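Local coordinates for protein C-domain type II peptide synthetase (Streptomyces globisporus, PDB 4ZNM) that is a type II condensation domain, a free-standing member of the peptide synthetase machinery that belongs to the CoA-dependent acyltransferase superfamily, at residues Arg217-Gly222 / Pro315-Leu320; Arg224-Glu229 / Ile289-Phe294. One frame throughout, in Å; residues are numbered along the deposited sequence.

Interaction 1: Arg217-Gly222 / Pro315-Leu320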
loop_
_atom_site.group_PDB
_atom_site.type_symbol
_atom_site.label_atom_id
_atom_site.label_comp_id
_atom_site.label_asym_id
_atom_site.label_seq_id
_atom_site.Cartn_x
_atom_site.Cartn_y
_atom_site.Cartn_z
ATOM N N ARG A 217 -12.345 4.965 22.691
ATOM C CA ARG A 217 -12.055 5.932 23.744
ATOM C C ARG A 217 -11.408 5.199 24.918
ATOM O O ARG A 217 -10.384 5.637 25.460
ATOM C CB ARG A 217 -13.329 6.645 24.232
ATOM C CG ARG A 217 -13.805 7.794 23.354
ATOM C CD ARG A 217 -15.055 8.478 23.967
ATOM N NE ARG A 217 -16.113 8.664 22.969
ATOM C CZ ARG A 217 -17.296 8.043 22.967
ATOM N NH1 ARG A 217 -17.636 7.189 23.935
ATOM N NH2 ARG A 217 -18.161 8.296 21.993
ATOM N N LYS A 218 -12.001 4.077 25.305
ATOM C CA LYS A 218 -11.451 3.297 26.424
ATOM C C LYS A 218 -10.139 2.639 26.036
ATOM O O LYS A 218 -9.159 2.733 26.754
ATOM C CB LYS A 218 -12.430 2.218 26.899
ATOM C CG LYS A 218 -13.757 2.749 27.415
ATOM C CD LYS A 218 -14.740 1.614 27.707
ATOM C CE LYS A 218 -16.034 2.147 28.314
ATOM N NZ LYS A 218 -17.048 1.079 28.546
ATOM N N ARG A 219 -10.130 1.950 24.898
ATOM C CA ARG A 219 -8.953 1.201 24.487
ATOM C C ARG A 219 -7.715 2.068 24.287
ATOM O O ARG A 219 -6.597 1.654 24.576
ATOM C CB ARG A 219 -9.239 0.461 23.195
ATOM C CG ARG A 219 -8.215 -0.605 22.884
ATOM C CD ARG A 219 -8.243 -1.760 23.910
ATOM N NE ARG A 219 -7.481 -2.834 23.329
ATOM C CZ ARG A 219 -6.153 -2.891 23.317
ATOM N NH1 ARG A 219 -5.433 -1.961 23.930
ATOM N NH2 ARG A 219 -5.549 -3.898 22.698
ATOM N N LEU A 220 -7.909 3.264 23.751
ATOM C CA LEU A 220 -6.796 4.142 23.450
ATOM C C LEU A 220 -6.619 5.275 24.457
ATOM O O LEU A 220 -5.912 6.250 24.197
ATOM C CB LEU A 220 -6.988 4.719 22.064
ATOM C CG LEU A 220 -6.894 3.689 20.956
ATOM C CD1 LEU A 220 -7.074 4.363 19.612
ATOM C CD2 LEU A 220 -5.588 2.890 21.008
ATOM N N GLN A 221 -7.240 5.125 25.617
ATOM C CA GLN A 221 -7.047 6.065 26.705
ATOM C C GLN A 221 -5.563 6.245 27.021
ATOM O O GLN A 221 -4.903 5.305 27.474
ATOM C CB GLN A 221 -7.778 5.582 27.947
ATOM C CG GLN A 221 -7.609 6.454 29.164
ATOM C CD GLN A 221 -8.638 7.536 29.212
ATOM O OE1 GLN A 221 -8.614 8.461 28.405
ATOM N NE2 GLN A 221 -9.574 7.419 30.148
ATOM N N GLY A 222 -5.052 7.452 26.817
ATOM C CA GLY A 222 -3.668 7.744 27.130
ATOM C C GLY A 222 -2.686 7.129 26.160
ATOM O O GLY A 222 -1.477 7.165 26.395
ATOM N N PRO A 315 -5.335 1.911 14.331
ATOM C CA PRO A 315 -4.309 1.809 15.381
ATOM C C PRO A 315 -4.409 0.518 16.188
ATOM O O PRO A 315 -5.494 0.115 16.608
ATOM C CB PRO A 315 -4.570 3.042 16.248
ATOM C CG PRO A 315 -5.963 3.468 15.937
ATOM C CD PRO A 315 -6.265 3.028 14.553
ATOM N N LEU A 316 -3.258 -0.122 16.375
ATOM C CA LEU A 316 -3.157 -1.403 17.084
ATOM C C LEU A 316 -2.356 -1.187 18.348
ATOM O O LEU A 316 -1.155 -0.938 18.271
ATOM C CB LEU A 316 -2.479 -2.466 16.208
ATOM C CG LEU A 316 -3.180 -2.739 14.885
ATOM C CD1 LEU A 316 -2.496 -3.795 14.065
ATOM C CD2 LEU A 316 -4.624 -3.116 15.093
ATOM N N ARG A 317 -3.026 -1.259 19.495
ATOM C CA ARG A 317 -2.366 -1.059 20.780
ATOM C C ARG A 317 -2.234 -2.358 21.533
ATOM O O ARG A 317 -3.233 -2.976 21.843
ATOM C CB ARG A 317 -3.145 -0.087 21.641
ATOM C CG ARG A 317 -2.481 0.192 22.977
ATOM C CD ARG A 317 -3.284 1.180 23.781
ATOM N NE ARG A 317 -2.533 1.728 24.917
ATOM C CZ ARG A 317 -3.070 2.469 25.881
ATOM N NH1 ARG A 317 -4.365 2.740 25.882
ATOM N NH2 ARG A 317 -2.314 2.967 26.835
ATOM N N THR A 318 -1.000 -2.737 21.857
ATOM C CA THR A 318 -0.740 -3.970 22.599
ATOM C C THR A 318 0.189 -3.710 23.769
ATOM O O THR A 318 1.166 -2.951 23.659
ATOM C CB THR A 318 -0.104 -5.039 21.697
ATOM O OG1 THR A 318 -0.889 -5.178 20.519
ATOM C CG2 THR A 318 -0.038 -6.401 22.399
ATOM N N ASP A 319 -0.116 -4.361 24.882
ATOM C CA ASP A 319 0.680 -4.256 26.098
ATOM C C ASP A 319 1.567 -5.462 26.203
ATOM O O ASP A 319 1.072 -6.572 26.381
ATOM C CB ASP A 319 -0.211 -4.167 27.324
ATOM C CG ASP A 319 0.588 -3.982 28.616
ATOM O OD1 ASP A 319 1.822 -3.791 28.545
ATOM O OD2 ASP A 319 -0.032 -4.015 29.696
ATOM N N LEU A 320 2.866 -5.239 26.080
ATOM C CA LEU A 320 3.857 -6.303 26.049
ATOM C C LEU A 320 4.417 -6.574 27.440
ATOM O O LEU A 320 5.300 -7.422 27.604
ATOM C CB LEU A 320 5.014 -5.941 25.123
ATOM C CG LEU A 320 4.888 -6.330 23.643
ATOM C CD1 LEU A 320 3.714 -5.639 22.965
ATOM C CD2 LEU A 320 6.185 -5.984 22.962
#
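R317 runs its extended side chain past L220, in the opposite direction, at the end of helix 207-219, its CB 3.9 Å from CD2 of L220. Its first bond points toward the helix end, CG is anti to the backbone N (chi1 -178°), and the chain then stays extended to NE. One nitrogen, NH1, grips two carbonyls: it donates to R219 O at 2.8 Å, which lies in the guanidinium plane, and to Q221 O at 3.1 Å, which it approaches from above the carbonyl plane. R219 answers in the other direction. Its chain bends at chi2, and NH2 donates to R317 O over 2.6 Å, nearly along the C=O axis although the N-H is bent (134°). The two guanidinium planes are 25° apart. R219 NH1 and R317 NE are 4.8 Å apart, not in contact, and carboxylates probably offset the like charges, since R219 NE pairs with E339 and R317 NE with D288. Beside these bonds, L220 CD1 meets P315 CG at 3.9 Å, the two side chains crossing at about a right angle. In taking the carbonyl of R219, the last helical residue, and that of Q221 just beyond, R317 NH1 illustrates C-terminal helix capping by a side chain, here from a strand of the condensation-domain fold.

Interaction 2: Arg224-Glu229 / Ile289-Phe294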
loop_
_atom_site.group_PDB
_atom_site.type_symbol
_atom_site.label_atom_id
_atom_site.label_comp_id
_atom_site.label_asym_id
_atom_site.label_seq_id
_atom_site.Cartn_x
_atom_site.Cartn_y
_atom_site.Cartn_z
ATOM N N ARG A 224 -0.447 6.835 22.783
ATOM C CA ARG A 224 0.238 7.672 21.828
ATOM C C ARG A 224 0.894 6.735 20.826
ATOM O O ARG A 224 1.651 5.861 21.226
ATOM C CB ARG A 224 1.281 8.560 22.511
ATOM C CG ARG A 224 0.721 9.532 23.560
ATOM C CD ARG A 224 0.107 10.769 22.918
ATOM N NE ARG A 224 -0.239 11.796 23.899
ATOM C CZ ARG A 224 -1.283 11.731 24.727
ATOM N NH1 ARG A 224 -2.092 10.676 24.726
ATOM N NH2 ARG A 224 -1.515 12.724 25.569
ATOM N N ILE A 225 0.598 6.909 19.537
ATOM C CA ILE A 225 1.311 6.174 18.494
ATOM C C ILE A 225 2.810 6.343 18.745
ATOM O O ILE A 225 3.268 7.437 19.007
ATOM C CB ILE A 225 0.938 6.642 17.086
ATOM C CG1 ILE A 225 -0.508 6.237 16.763
ATOM C CG2 ILE A 225 1.864 6.012 16.068
ATOM C CD1 ILE A 225 -1.093 6.942 15.530
ATOM N N ILE A 226 3.567 5.258 18.630
ATOM C CA ILE A 226 4.991 5.294 18.905
ATOM C C ILE A 226 5.708 6.036 17.767
ATOM O O ILE A 226 5.451 5.793 16.575
ATOM C CB ILE A 226 5.544 3.856 19.120
ATOM C CG1 ILE A 226 6.942 3.873 19.715
ATOM C CG2 ILE A 226 5.608 3.111 17.856
ATOM C CD1 ILE A 226 7.147 2.747 20.691
ATOM N N GLY A 227 6.571 6.971 18.160
ATOM C CA GLY A 227 7.394 7.728 17.224
ATOM C C GLY A 227 8.802 7.185 17.060
ATOM O O GLY A 227 9.393 6.662 18.004
ATOM N N LEU A 228 9.323 7.273 15.836
ATOM C CA LEU A 228 10.731 6.972 15.557
ATOM C C LEU A 228 11.551 8.254 15.512
ATOM O O LEU A 228 11.174 9.212 14.824
ATOM C CB LEU A 228 10.871 6.247 14.220
ATOM C CG LEU A 228 10.146 4.915 14.088
ATOM C CD1 LEU A 228 10.379 4.396 12.680
ATOM C CD2 LEU A 228 10.646 3.936 15.153
ATOM N N GLU A 229 12.682 8.280 16.207
ATOM C CA GLU A 229 13.476 9.494 16.234
ATOM C C GLU A 229 14.112 9.656 14.873
ATOM O O GLU A 229 14.752 8.725 14.366
ATOM C CB GLU A 229 14.550 9.451 17.327
ATOM C CG GLU A 229 15.291 10.765 17.497
ATOM C CD GLU A 229 16.342 10.699 18.590
ATOM O OE1 GLU A 229 16.611 9.586 19.093
ATOM O OE2 GLU A 229 16.898 11.761 18.939
ATOM N N ILE A 289 2.615 -0.369 23.466
ATOM C CA ILE A 289 3.009 -0.093 22.100
ATOM C C ILE A 289 1.812 0.092 21.187
ATOM O O ILE A 289 1.016 -0.836 20.967
ATOM C CB ILE A 289 3.923 -1.218 21.587
ATOM C CG1 ILE A 289 5.246 -1.182 22.367
ATOM C CG2 ILE A 289 4.168 -1.080 20.097
ATOM C CD1 ILE A 289 6.270 -2.154 21.857
ATOM N N THR A 290 1.692 1.288 20.633
ATOM C CA THR A 290 0.648 1.540 19.663
ATOM C C THR A 290 1.269 1.848 18.294
ATOM O O THR A 290 1.988 2.832 18.133
ATOM C CB THR A 290 -0.267 2.724 20.084
ATOM O OG1 THR A 290 -0.884 2.452 21.345
ATOM C CG2 THR A 290 -1.340 2.950 19.057
ATOM N N VAL A 291 0.937 1.015 17.322
ATOM C CA VAL A 291 1.454 1.115 15.947
ATOM C C VAL A 291 0.280 0.966 14.994
ATOM O O VAL A 291 -0.505 0.035 15.119
ATOM C CB VAL A 291 2.539 0.060 15.651
ATOM C CG1 VAL A 291 2.999 0.131 14.166
ATOM C CG2 VAL A 291 3.727 0.277 16.550
ATOM N N PRO A 292 0.147 1.883 14.045
ATOM C CA PRO A 292 -0.957 1.758 13.105
ATOM C C PRO A 292 -0.624 0.791 11.984
ATOM O O PRO A 292 0.552 0.605 11.619
ATOM C CB PRO A 292 -1.117 3.183 12.539
ATOM C CG PRO A 292 0.198 3.816 12.737
ATOM C CD PRO A 292 0.844 3.178 13.908
ATOM N N THR A 293 -1.665 0.160 11.467
ATOM C CA THR A 293 -1.571 -0.577 10.225
ATOM C C THR A 293 -2.524 0.116 9.279
ATOM O O THR A 293 -3.220 1.049 9.690
ATOM C CB THR A 293 -1.951 -2.083 10.409
ATOM O OG1 THR A 293 -1.536 -2.835 9.258
ATOM C CG2 THR A 293 -3.451 -2.256 10.608
ATOM N N PHE A 294 -2.570 -0.340 8.029
ATOM C CA PHE A 294 -3.662 0.015 7.120
ATOM C C PHE A 294 -4.472 -1.242 6.909
ATOM O O PHE A 294 -3.939 -2.280 6.479
ATOM C CB PHE A 294 -3.174 0.521 5.749
ATOM C CG PHE A 294 -2.773 1.947 5.718
ATOM C CD1 PHE A 294 -3.728 2.949 5.712
ATOM C CD2 PHE A 294 -1.438 2.292 5.606
ATOM C CE1 PHE A 294 -3.367 4.270 5.632
ATOM C CE2 PHE A 294 -1.053 3.608 5.544
ATOM C CZ PHE A 294 -2.016 4.616 5.566
HETATM O O HOH W 1 2.828 3.549 21.995
#
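T290 meets the chain at I225, where the two backbones come closest, their CA atoms 4.8 Å apart. It faces the 224-229 segment with both ends of its backbone: its N donates to a water at 2.9 Å, and the same water donates to R224 O at 2.7 Å, while its carbonyl takes the N-H of I226 in a direct bond of 2.9 Å that is close to straight (165°). T290 O also receives a CA-H...O contact from I225 CA, 3.4 Å away, and the methyl CG2 of T290 lies across CG1 of I225. One direct bond and one water-bridged link thus tie strand 288-295, from the two-stranded antiparallel sheet, to the run leading into strand 227-229, an outermost strand of the five-stranded sheet of this condensation domain. V291 follows, its CG2 placed beside the backbone N and 3.6 Å from CG2 of I226. That I226 methyl sits between its own backbone N and carbonyl carbon, which brings it against CG2 of the valine, the two side chains crossing obliquely; L280 of helix 268-284 touches both residues. At P292 the ring's CD packs on I225 CG2 at 3.7 Å, the side chains crossing at about a right angle. F313 of strand 312-319 touches both the proline and the isoleucine. Next in sequence, T293 OG1 is hydrogen-bonded to F371 O in strand 366-373.

Interactions 1 and 2 lie with their centres about 11 Å apart, on the same side of the chain's centre. Helix 207-219 is followed by strand 227-229, and strand 288-295 by strand 312-319. Segments 224-229 and 289-294 of interaction 2 both lie between 217-222 and 315-320 along the chain, nested inside the loop that interaction 1 closes. The later segments of both belong to one two-stranded antiparallel sheet: T318 N lies 2.9 Å from I289 O, a probable hydrogen bond, and R317 CG packs 3.2 Å from T290 OG1. A continuous path therefore runs from the helix end, through this small sheet, to the edge of the five-stranded sheet, the partly buried outer contact giving way to a buried inner one.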